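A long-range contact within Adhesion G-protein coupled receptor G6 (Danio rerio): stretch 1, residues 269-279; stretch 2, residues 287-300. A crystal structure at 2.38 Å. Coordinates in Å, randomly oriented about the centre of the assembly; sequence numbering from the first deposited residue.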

# COMPACT_ATOMS: atom_id res chain seq x y z
N PHE A 269 33.36 -15.31 20.97
CA PHE A 269 31.91 -15.29 20.85
C PHE A 269 31.26 -16.31 21.79
O PHE A 269 31.79 -17.41 21.99
N ILE A 270 30.07 -15.98 22.31
CA ILE A 270 29.20 -16.92 23.01
C ILE A 270 27.77 -16.79 22.49
O ILE A 270 27.37 -15.77 21.92
N TYR A 271 27.00 -17.87 22.65
CA TYR A 271 25.67 -17.97 22.07
C TYR A 271 24.85 -18.94 22.91
O TYR A 271 25.39 -19.95 23.35
N ASN A 272 23.58 -18.59 23.13
CA ASN A 272 22.55 -19.47 23.73
C ASN A 272 22.86 -19.88 25.18
O ASN A 272 22.67 -21.03 25.58
N PHE A 273 23.30 -18.90 25.98
CA PHE A 273 23.63 -19.15 27.39
C PHE A 273 22.35 -19.31 28.20
O PHE A 273 21.54 -18.38 28.30
N ARG A 274 22.17 -20.49 28.80
CA ARG A 274 20.98 -20.81 29.57
C ARG A 274 21.38 -21.51 30.87
O ARG A 274 22.44 -22.14 30.96
N LEU A 275 20.52 -21.38 31.89
CA LEU A 275 20.75 -21.91 33.23
C LEU A 275 19.47 -22.50 33.79
O LEU A 275 18.39 -21.95 33.60
N TRP A 276 19.60 -23.62 34.51
CA TRP A 276 18.46 -24.34 35.07
C TRP A 276 18.70 -24.66 36.54
O TRP A 276 19.83 -24.69 37.02
N ASP A 277 17.58 -24.99 37.21
CA ASP A 277 17.49 -25.28 38.64
C ASP A 277 17.97 -26.67 39.02
O ASP A 277 18.23 -26.92 40.20
N HIS A 278 18.03 -27.59 38.08
CA HIS A 278 18.33 -28.98 38.37
C HIS A 278 19.45 -29.43 37.46
O HIS A 278 19.73 -28.80 36.43
N ALA A 279 20.11 -30.52 37.84
CA ALA A 279 21.08 -31.15 36.97
C ALA A 279 20.41 -32.23 36.14
O ALA A 279 19.70 -33.08 36.69
N ALA A 287 17.20 -34.91 24.70
CA ALA A 287 15.99 -34.23 24.25
C ALA A 287 16.07 -32.72 24.42
O ALA A 287 15.04 -32.05 24.59
N LEU A 288 17.28 -32.16 24.38
CA LEU A 288 17.54 -30.75 24.63
C LEU A 288 17.88 -30.09 23.29
O LEU A 288 19.01 -30.20 22.80
N THR A 289 16.87 -29.43 22.72
CA THR A 289 17.03 -28.55 21.58
C THR A 289 17.65 -27.22 22.03
O THR A 289 17.65 -26.87 23.22
N CYS A 290 18.16 -26.46 21.06
CA CYS A 290 18.72 -25.14 21.35
C CYS A 290 17.65 -24.07 21.57
O CYS A 290 17.99 -22.95 21.98
N ASP A 291 16.37 -24.39 21.35
CA ASP A 291 15.26 -23.46 21.50
C ASP A 291 14.57 -23.56 22.86
O ASP A 291 13.66 -22.78 23.12
N THR A 292 14.98 -24.50 23.72
CA THR A 292 14.34 -24.71 25.02
C THR A 292 14.72 -23.61 26.01
O THR A 292 15.89 -23.22 26.11
N VAL A 293 13.72 -23.14 26.75
CA VAL A 293 13.89 -21.97 27.60
C VAL A 293 14.65 -22.36 28.87
O VAL A 293 14.41 -23.41 29.46
N GLY A 294 15.61 -21.52 29.26
CA GLY A 294 16.33 -21.74 30.50
C GLY A 294 15.47 -21.37 31.70
O GLY A 294 14.78 -20.35 31.70
N ASN A 295 15.54 -22.20 32.74
CA ASN A 295 14.63 -22.13 33.88
C ASN A 295 14.89 -20.95 34.79
O ASN A 295 13.98 -20.53 35.51
N VAL A 296 16.12 -20.50 34.86
CA VAL A 296 16.50 -19.33 35.64
C VAL A 296 16.93 -18.21 34.71
O VAL A 296 16.39 -17.11 34.78
N VAL A 297 17.89 -18.49 33.84
CA VAL A 297 18.39 -17.54 32.85
C VAL A 297 18.19 -18.18 31.48
O VAL A 297 18.51 -19.36 31.29
N ASP A 298 17.63 -17.42 30.55
CA ASP A 298 17.45 -17.84 29.16
C ASP A 298 18.09 -16.82 28.24
O ASP A 298 18.29 -15.66 28.61
N TRP A 299 18.46 -17.27 27.04
CA TRP A 299 19.03 -16.42 26.01
C TRP A 299 17.94 -15.64 25.31
O TRP A 299 17.38 -16.06 24.29
N ASP A 300 17.66 -14.48 25.87
CA ASP A 300 16.45 -13.71 25.62
C ASP A 300 16.73 -12.38 26.27
O ASP A 300 17.28 -12.34 27.38

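Trp-299, Arg-274 and Trp-276 cover the most surface in this contact between a strand, which begins before Phe-269, and an irregular segment. Trp-299 (chi1 t, -158°) points toward the strand and lays one indole face over the backbone at Tyr-271 and Asn-272. Its CE3 meets CB of Phe-273 at 3.6 Å, and its CH2 lies 4.1 Å from CG2 of Ile-270. NE1 of Trp-299 sits 3.3 Å from N of Asn-272, but both are donors and cannot bond to each other; the indole NE1 is satisfied elsewhere in the structure. Arg-274 (chi1 m, chi2 t, chi3 m) leaves its backbone sideways, and its guanidinium reaches the turn from Thr-289 to Thr-292. There NH1 donates to O of Thr-289 at 3.2 Å and weakly to O of Thr-292 at 3.5 Å, while NE is held by O of Asn-272 at 3.2 Å. The same turn receives Asn-272, whose ND2 donates to O of Cys-290 at 2.6 Å. Trp-276 (chi1 m, -75°) offers a ring face to CA of Gly-294, 4.2 Å from the five-membered ring centroid; its CZ2 approaches CD1 of Leu-288 at 4.3 Å. Farther along, CB of Leu-275 (chi1 t, chi2 p) packs 4.0 Å from CB of Val-297 (chi1 t).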

# COMPACT_ATOMS: atom_id res chain seq x y z
CB PHE A 269 31.46 -15.63 19.43
CG PHE A 269 31.83 -14.64 18.37
CD1 PHE A 269 31.86 -15.06 17.03
CD2 PHE A 269 32.11 -13.32 18.67
CE1 PHE A 269 32.17 -14.19 16.03
CE2 PHE A 269 32.43 -12.43 17.66
CZ PHE A 269 32.45 -12.86 16.33
CB ILE A 270 29.26 -16.74 24.55
CG1 ILE A 270 29.05 -18.07 25.31
CG2 ILE A 270 28.36 -15.62 25.02
CD1 ILE A 270 29.18 -17.96 26.81
CB TYR A 271 25.73 -18.44 20.60
CG TYR A 271 24.40 -18.79 19.96
CD1 TYR A 271 24.09 -20.11 19.57
CD2 TYR A 271 23.45 -17.80 19.74
CE1 TYR A 271 22.84 -20.42 18.98
CE2 TYR A 271 22.22 -18.09 19.16
CZ TYR A 271 21.91 -19.39 18.78
OH TYR A 271 20.66 -19.67 18.21
CB ASN A 272 22.25 -20.69 22.85
CG ASN A 272 20.80 -21.07 22.90
OD1 ASN A 272 19.96 -20.29 23.35
ND2 ASN A 272 20.49 -22.29 22.46
CB PHE A 273 24.49 -18.02 27.95
CG PHE A 273 25.10 -18.32 29.30
CD1 PHE A 273 24.43 -18.01 30.50
CD2 PHE A 273 26.36 -18.88 29.38
CE1 PHE A 273 25.00 -18.29 31.72
CE2 PHE A 273 26.94 -19.15 30.62
CZ PHE A 273 26.25 -18.85 31.79
CB ARG A 274 20.01 -21.70 28.77
CG ARG A 274 19.49 -21.12 27.44
CD ARG A 274 19.02 -22.23 26.49
NE ARG A 274 20.13 -22.89 25.80
CZ ARG A 274 20.04 -24.09 25.22
NH1 ARG A 274 18.89 -24.76 25.26
NH2 ARG A 274 21.11 -24.63 24.62
CB LEU A 275 21.27 -20.82 34.17
CG LEU A 275 21.66 -21.14 35.62
CD1 LEU A 275 22.69 -22.26 35.68
CD2 LEU A 275 22.19 -19.88 36.26
CB TRP A 276 18.22 -25.67 34.35
CG TRP A 276 17.59 -25.62 32.99
CD1 TRP A 276 16.27 -25.80 32.68
CD2 TRP A 276 18.27 -25.43 31.75
NE1 TRP A 276 16.09 -25.72 31.32
CE2 TRP A 276 17.30 -25.49 30.73
CE3 TRP A 276 19.62 -25.21 31.39
CZ2 TRP A 276 17.63 -25.34 29.38
CZ3 TRP A 276 19.94 -25.07 30.04
CH2 TRP A 276 18.95 -25.13 29.06
CB ASP A 277 16.03 -25.16 39.07
CG ASP A 277 15.78 -23.98 39.94
OD1 ASP A 277 16.78 -23.30 40.30
OD2 ASP A 277 14.59 -23.72 40.27
CB HIS A 278 17.10 -29.88 38.16
CG HIS A 278 16.34 -29.57 36.90
ND1 HIS A 278 15.41 -28.56 36.81
CD2 HIS A 278 16.38 -30.15 35.67
CE1 HIS A 278 14.91 -28.52 35.59
NE2 HIS A 278 15.48 -29.47 34.88
CB ALA A 279 22.23 -31.76 37.74
CB ALA A 287 14.77 -34.78 25.00
CB LEU A 288 18.67 -30.55 25.63
CG LEU A 288 18.74 -29.17 26.29
CD1 LEU A 288 17.68 -29.13 27.35
CD2 LEU A 288 20.11 -28.86 26.87
CB THR A 289 15.67 -28.32 20.91
OG1 THR A 289 14.93 -27.32 21.64
CG2 THR A 289 14.86 -29.62 20.89
CB CYS A 290 19.66 -24.73 20.22
SG CYS A 290 19.10 -25.26 18.58
CB ASP A 291 14.23 -23.70 20.39
CG ASP A 291 13.57 -22.42 19.90
OD1 ASP A 291 14.25 -21.37 19.88
OD2 ASP A 291 12.37 -22.46 19.54
CB THR A 292 14.71 -26.07 25.60
OG1 THR A 292 16.09 -26.35 25.33
CG2 THR A 292 13.82 -27.18 25.04
CB VAL A 293 12.52 -21.35 27.91
CG1 VAL A 293 12.64 -20.02 28.60
CG2 VAL A 293 11.74 -21.20 26.61
CB ASN A 295 14.75 -23.39 34.73
CG ASN A 295 13.51 -24.21 34.67
OD1 ASN A 295 12.56 -23.87 33.95
ND2 ASN A 295 13.50 -25.31 35.41
CB VAL A 296 17.61 -19.67 36.65
CG1 VAL A 296 17.99 -18.44 37.44
CG2 VAL A 296 17.16 -20.80 37.55
CB VAL A 297 19.87 -17.18 33.11
CG1 VAL A 297 20.37 -16.21 32.10
CG2 VAL A 297 20.05 -16.58 34.49
CB ASP A 298 15.95 -18.01 28.83
CG ASP A 298 15.71 -18.72 27.52
OD1 ASP A 298 16.40 -19.71 27.21
OD2 ASP A 298 14.81 -18.27 26.77
CB TRP A 299 19.82 -17.25 25.00
CG TRP A 299 20.86 -16.50 24.22
CD1 TRP A 299 20.92 -16.40 22.86
CD2 TRP A 299 22.05 -15.85 24.72
NE1 TRP A 299 22.04 -15.70 22.49
CE2 TRP A 299 22.75 -15.35 23.61
CE3 TRP A 299 22.57 -15.62 26.00
CZ2 TRP A 299 23.93 -14.63 23.73
CZ3 TRP A 299 23.77 -14.91 26.12
CH2 TRP A 299 24.42 -14.42 24.99
CB ASP A 300 15.23 -14.41 26.22
CG ASP A 300 13.93 -13.84 25.74
OD1 ASP A 300 13.61 -12.67 26.09
OD2 ASP A 300 13.21 -14.57 25.03